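Local coordinates for glycosyl hydrolases family 31 family protein (Aspergillus niger, PDB 6DRU) that hydrolyses the alpha-xylosyl units that cap the non-reducing terminal glucose of xyloglucan oligosaccharides, releasing free alpha-xylose, at residues Y26-S40 with S212-Q224. Numbering follows the deposited sequence.
Sequences YDGFRVRAWPFRPPS and STTLVDYVIVAAQ
Leu215, Val31 and Tyr218 bury the most surface where strand 28-35 pairs with strand 216-222, two antiparallel neighbours in the middle of a mixed beta sheet of the beta-rich N-terminal part of this family 31 glycosidase. Strand 17-23 lies beyond the first strand and strand 187-191 beyond the second, so both edges of the pair are occupied. Val31 and Tyr218 form a hydrogen-bonded pair, with Val31 N to Tyr218 O at 2.9 Å, and their side chains share one face of the sheet. The tyrosine CG sits between its own backbone N and carbonyl carbon (chi1 65°), which brings the ring across to the valine. Val31 CB then lies over the ring face, 3.8 Å from its centroid, a CH-pi contact; a branched residue suits the place because both methyls also reach the phenol end. Just beyond the last bridged pair, Ala33 and Val216, Leu215 packs its CD1 3.5 Å from Trp34 CE3, while CD2 meets Pro39 CB at 4.0 Å. Pro39 CD also lies over the indole centre, and the forked leucine suits this apolar cluster by giving each partner one methyl. On the face opposite Val31, the long, extended Arg30 reaches two positions along to grip buried Asp217 side-on, giving each carboxylate oxygen a partner. Asn192 adds a further hydrogen bond to OD2, and Arg32 runs its aliphatic part alongside the carboxylate before bonding Gln22 and Gly61. Within the salt bridge, Arg30 NH2 stands 2.8 Å from Asp217 OD2, and Arg30 NE makes the longer bond to Asp217 OD1, 3.3 Å.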
loop_
_atom_site.group_PDB
_atom_site.type_symbol
_atom_site.label_atom_id
_atom_site.label_comp_id
_atom_site.label_asym_id
_atom_site.label_seq_id
_atom_site.Cartn_x
_atom_site.Cartn_y
_atom_site.Cartn_z
ATOM N N TYR A 26 32.768 5.257 -24.691
ATOM C CA TYR A 26 32.865 5.027 -26.126
ATOM C C TYR A 26 31.582 4.383 -26.634
ATOM O O TYR A 26 31.167 3.333 -26.133
ATOM C CB TYR A 26 34.067 4.142 -26.444
ATOM C CG TYR A 26 35.409 4.818 -26.268
ATOM C CD1 TYR A 26 35.631 6.099 -26.753
ATOM C CD2 TYR A 26 36.455 4.170 -25.624
ATOM C CE1 TYR A 26 36.856 6.718 -26.597
ATOM C CE2 TYR A 26 37.683 4.782 -25.463
ATOM C CZ TYR A 26 37.877 6.056 -25.952
ATOM O OH TYR A 26 39.097 6.674 -25.796
ATOM N N ASP A 27 30.958 5.015 -27.629
ATOM C CA ASP A 27 29.794 4.459 -28.323
ATOM C C ASP A 27 28.656 4.131 -27.358
ATOM O O ASP A 27 27.968 3.121 -27.509
ATOM C CB ASP A 27 30.179 3.215 -29.128
ATOM C CG ASP A 27 31.548 3.331 -29.771
ATOM O OD1 ASP A 27 31.721 4.180 -30.670
ATOM O OD2 ASP A 27 32.453 2.561 -29.380
ATOM N N GLY A 28 28.438 4.991 -26.372
ATOM C CA GLY A 28 27.437 4.726 -25.357
ATOM C C GLY A 28 26.621 5.954 -25.016
ATOM O O GLY A 28 27.088 7.090 -25.120
ATOM N N PHE A 29 25.376 5.705 -24.611
ATOM C CA PHE A 29 24.486 6.728 -24.079
ATOM C C PHE A 29 23.973 6.286 -22.717
ATOM O O PHE A 29 23.725 5.097 -22.493
ATOM C CB PHE A 29 23.304 6.996 -25.017
ATOM C CG PHE A 29 23.624 7.940 -26.139
ATOM C CD1 PHE A 29 24.043 9.232 -25.874
ATOM C CD2 PHE A 29 23.500 7.537 -27.458
ATOM C CE1 PHE A 29 24.339 10.107 -26.906
ATOM C CE2 PHE A 29 23.792 8.406 -28.493
ATOM C CZ PHE A 29 24.212 9.693 -28.216
ATOM N N ARG A 30 23.827 7.244 -21.807
ATOM C CA ARG A 30 23.235 7.005 -20.497
ATOM C C ARG A 30 21.918 7.760 -20.401
ATOM O O ARG A 30 21.870 8.967 -20.663
ATOM C CB ARG A 30 24.177 7.441 -19.374
ATOM C CG ARG A 30 23.629 7.148 -17.989
ATOM C CD ARG A 30 24.517 7.717 -16.899
ATOM N NE ARG A 30 24.146 7.193 -15.589
ATOM C CZ ARG A 30 24.637 7.640 -14.438
ATOM N NH1 ARG A 30 25.520 8.629 -14.431
ATOM N NH2 ARG A 30 24.241 7.100 -13.293
ATOM N N VAL A 31 20.855 7.053 -20.028
ATOM C CA VAL A 31 19.511 7.615 -19.965
ATOM C C VAL A 31 19.012 7.528 -18.531
ATOM O O VAL A 31 19.085 6.464 -17.905
ATOM C CB VAL A 31 18.548 6.893 -20.925
ATOM C CG1 VAL A 31 17.133 7.422 -20.757
ATOM C CG2 VAL A 31 19.009 7.061 -22.358
ATOM N N ARG A 32 18.513 8.649 -18.013
ATOM C CA ARG A 32 17.902 8.712 -16.693
ATOM C C ARG A 32 16.578 9.455 -16.788
ATOM O O ARG A 32 16.476 10.469 -17.484
ATOM C CB ARG A 32 18.832 9.390 -15.678
ATOM C CG ARG A 32 19.884 8.452 -15.111
ATOM C CD ARG A 32 20.828 9.153 -14.150
ATOM N NE ARG A 32 21.727 10.073 -14.838
ATOM C CZ ARG A 32 22.738 10.707 -14.251
ATOM N NH1 ARG A 32 22.984 10.519 -12.962
ATOM N NH2 ARG A 32 23.506 11.527 -14.955
ATOM N N ALA A 33 15.566 8.942 -16.092
ATOM C CA ALA A 33 14.227 9.510 -16.141
ATOM C C ALA A 33 13.588 9.442 -14.762
ATOM O O ALA A 33 13.797 8.478 -14.020
ATOM C CB ALA A 33 13.347 8.778 -17.164
ATOM N N TRP A 34 12.803 10.471 -14.428
ATOM C CA TRP A 34 12.127 10.537 -13.140
ATOM C C TRP A 34 10.867 11.384 -13.248
ATOM O O TRP A 34 10.874 12.402 -13.956
ATOM C CB TRP A 34 13.041 11.113 -12.053
ATOM C CG TRP A 34 13.505 12.521 -12.311
ATOM C CD1 TRP A 34 12.873 13.673 -11.942
ATOM C CD2 TRP A 34 14.707 12.922 -12.980
ATOM N NE1 TRP A 34 13.602 14.765 -12.344
ATOM C CE2 TRP A 34 14.733 14.331 -12.984
ATOM C CE3 TRP A 34 15.761 12.227 -13.579
ATOM C CZ2 TRP A 34 15.773 15.057 -13.561
ATOM C CZ3 TRP A 34 16.793 12.950 -14.154
ATOM C CH2 TRP A 34 16.790 14.350 -14.139
ATOM N N PRO A 35 9.777 10.986 -12.584
ATOM C CA PRO A 35 8.574 11.830 -12.560
ATOM C C PRO A 35 8.489 12.732 -11.334
ATOM O O PRO A 35 8.719 12.288 -10.203
ATOM C CB PRO A 35 7.438 10.802 -12.573
ATOM C CG PRO A 35 8.009 9.626 -11.843
ATOM C CD PRO A 35 9.503 9.623 -12.096
ATOM N N PHE A 36 8.165 14.009 -11.565
ATOM C CA PHE A 36 7.897 15.001 -10.524
ATOM C C PHE A 36 9.117 15.358 -9.678
ATOM O O PHE A 36 9.622 16.482 -9.769
ATOM C CB PHE A 36 6.753 14.537 -9.618
ATOM C CG PHE A 36 5.399 14.589 -10.274
ATOM C CD1 PHE A 36 4.726 15.793 -10.403
ATOM C CD2 PHE A 36 4.797 13.435 -10.753
ATOM C CE1 PHE A 36 3.482 15.850 -11.004
ATOM C CE2 PHE A 36 3.549 13.484 -11.353
ATOM C CZ PHE A 36 2.892 14.694 -11.478
ATOM N N ARG A 37 9.606 14.423 -8.847
ATOM C CA ARG A 37 10.641 14.833 -7.901
ATOM C C ARG A 37 12.024 14.532 -8.451
ATOM O O ARG A 37 12.260 13.422 -8.953
ATOM C CB ARG A 37 10.475 14.137 -6.546
ATOM C CG ARG A 37 9.075 14.169 -5.948
ATOM C CD ARG A 37 8.165 13.098 -6.524
ATOM N NE ARG A 37 6.781 13.300 -6.118
ATOM C CZ ARG A 37 5.755 12.615 -6.607
ATOM N NH1 ARG A 37 5.959 11.681 -7.526
ATOM N NH2 ARG A 37 4.526 12.863 -6.175
ATOM N N PRO A 38 12.952 15.479 -8.349
ATOM C CA PRO A 38 14.303 15.276 -8.884
ATOM C C PRO A 38 15.049 14.216 -8.093
ATOM O O PRO A 38 14.661 13.886 -6.961
ATOM C CB PRO A 38 14.958 16.658 -8.722
ATOM C CG PRO A 38 13.818 17.612 -8.561
ATOM C CD PRO A 38 12.765 16.843 -7.833
ATOM N N PRO A 39 16.124 13.658 -8.652
ATOM C CA PRO A 39 16.867 12.616 -7.934
ATOM C C PRO A 39 17.454 13.144 -6.634
ATOM O O PRO A 39 17.957 14.267 -6.567
ATOM C CB PRO A 39 17.967 12.216 -8.924
ATOM C CG PRO A 39 17.453 12.635 -10.259
ATOM C CD PRO A 39 16.642 13.869 -10.014
ATOM N N SER A 40 17.370 12.317 -5.589
ATOM C CA SER A 40 17.953 12.679 -4.302
ATOM C C SER A 40 19.458 12.890 -4.408
ATOM O O SER A 40 20.025 13.702 -3.667
ATOM C CB SER A 40 17.649 11.596 -3.268
ATOM O OG SER A 40 16.323 11.112 -3.407
ATOM N N SER A 212 10.336 -0.636 -6.567
ATOM C CA SER A 212 10.261 0.644 -5.879
ATOM C C SER A 212 11.558 1.394 -6.130
ATOM O O SER A 212 12.643 0.851 -5.902
ATOM C CB SER A 212 10.027 0.458 -4.376
ATOM O OG SER A 212 10.064 1.700 -3.693
ATOM N N THR A 213 11.443 2.630 -6.604
ATOM C CA THR A 213 12.617 3.429 -6.919
ATOM C C THR A 213 12.217 4.895 -6.965
ATOM O O THR A 213 11.033 5.239 -6.973
ATOM C CB THR A 213 13.248 2.998 -8.248
ATOM O OG1 THR A 213 14.457 3.735 -8.468
ATOM C CG2 THR A 213 12.288 3.257 -9.400
ATOM N N THR A 214 13.230 5.758 -6.988
ATOM C CA THR A 214 13.038 7.185 -7.184
ATOM C C THR A 214 13.652 7.681 -8.483
ATOM O O THR A 214 13.594 8.885 -8.759
ATOM C CB THR A 214 13.625 7.977 -6.007
ATOM O OG1 THR A 214 15.055 7.872 -6.020
ATOM C CG2 THR A 214 13.090 7.439 -4.685
ATOM N N LEU A 215 14.230 6.789 -9.290
ATOM C CA LEU A 215 14.949 7.169 -10.499
ATOM C C LEU A 215 15.243 5.948 -11.360
ATOM O O LEU A 215 15.732 4.931 -10.857
ATOM C CB LEU A 215 16.255 7.883 -10.143
ATOM C CG LEU A 215 17.227 8.126 -11.299
ATOM C CD1 LEU A 215 16.614 9.061 -12.325
ATOM C CD2 LEU A 215 18.551 8.672 -10.788
ATOM N N VAL A 216 14.953 6.039 -12.658
ATOM C CA VAL A 216 15.276 4.993 -13.621
ATOM C C VAL A 216 16.585 5.362 -14.305
ATOM O O VAL A 216 16.821 6.534 -14.625
ATOM C CB VAL A 216 14.140 4.807 -14.645
ATOM C CG1 VAL A 216 14.458 3.669 -15.596
ATOM C CG2 VAL A 216 12.827 4.547 -13.931
ATOM N N ASP A 217 17.439 4.364 -14.532
ATOM C CA ASP A 217 18.786 4.610 -15.039
ATOM C C ASP A 217 19.240 3.403 -15.846
ATOM O O ASP A 217 19.278 2.286 -15.322
ATOM C CB ASP A 217 19.751 4.887 -13.880
ATOM C CG ASP A 217 21.139 5.296 -14.345
ATOM O OD1 ASP A 217 21.339 5.487 -15.563
ATOM O OD2 ASP A 217 22.032 5.438 -13.482
ATOM N N TYR A 218 19.584 3.625 -17.116
ATOM C CA TYR A 218 20.138 2.558 -17.937
ATOM C C TYR A 218 21.164 3.133 -18.903
ATOM O O TYR A 218 21.192 4.337 -19.172
ATOM C CB TYR A 218 19.043 1.789 -18.695
ATOM C CG TYR A 218 18.276 2.577 -19.739
ATOM C CD1 TYR A 218 18.758 2.704 -21.037
ATOM C CD2 TYR A 218 17.052 3.159 -19.438
ATOM C CE1 TYR A 218 18.055 3.409 -21.998
ATOM C CE2 TYR A 218 16.340 3.864 -20.394
ATOM C CZ TYR A 218 16.846 3.984 -21.671
ATOM O OH TYR A 218 16.144 4.685 -22.625
ATOM N N VAL A 219 22.017 2.245 -19.417
ATOM C CA VAL A 219 23.085 2.593 -20.346
ATOM C C VAL A 219 23.033 1.623 -21.519
ATOM O O VAL A 219 22.870 0.414 -21.325
ATOM C CB VAL A 219 24.475 2.545 -19.672
ATOM C CG1 VAL A 219 25.567 2.906 -20.666
ATOM C CG2 VAL A 219 24.525 3.476 -18.472
ATOM N N ILE A 220 23.159 2.153 -22.735
ATOM C CA ILE A 220 23.192 1.344 -23.950
ATOM C C ILE A 220 24.472 1.671 -24.707
ATOM O O ILE A 220 24.814 2.847 -24.885
ATOM C CB ILE A 220 21.943 1.571 -24.824
ATOM C CG1 ILE A 220 22.003 0.709 -26.087
ATOM C CG2 ILE A 220 21.773 3.043 -25.177
ATOM C CD1 ILE A 220 20.727 0.730 -26.898
ATOM N N VAL A 221 25.184 0.632 -25.139
ATOM C CA VAL A 221 26.445 0.779 -25.855
ATOM C C VAL A 221 26.394 -0.088 -27.104
ATOM O O VAL A 221 25.915 -1.227 -27.062
ATOM C CB VAL A 221 27.651 0.408 -24.964
ATOM C CG1 VAL A 221 27.487 -0.992 -24.388
ATOM C CG2 VAL A 221 28.948 0.524 -25.746
ATOM N N ALA A 222 26.877 0.455 -28.219
ATOM C CA ALA A 222 26.834 -0.216 -29.510
ATOM C C ALA A 222 28.214 -0.712 -29.927
ATOM O O ALA A 222 29.242 -0.135 -29.561
ATOM C CB ALA A 222 26.286 0.717 -30.593
ATOM N N ALA A 223 28.222 -1.793 -30.706
ATOM C CA ALA A 223 29.444 -2.319 -31.296
ATOM C C ALA A 223 29.106 -2.947 -32.640
ATOM O O ALA A 223 27.964 -3.343 -32.892
ATOM C CB ALA A 223 30.126 -3.341 -30.382
ATOM N N GLN A 224 30.114 -3.037 -33.503
ATOM C CA GLN A 224 29.905 -3.624 -34.819
ATOM C C GLN A 224 29.546 -5.103 -34.682
ATOM O O GLN A 224 30.050 -5.782 -33.783
ATOM C CB GLN A 224 31.150 -3.458 -35.687
ATOM C CG GLN A 224 31.513 -2.009 -35.974
ATOM C CD GLN A 224 30.417 -1.273 -36.720
ATOM O OE1 GLN A 224 29.681 -1.867 -37.508
ATOM N NE2 GLN A 224 30.304 0.027 -36.474
#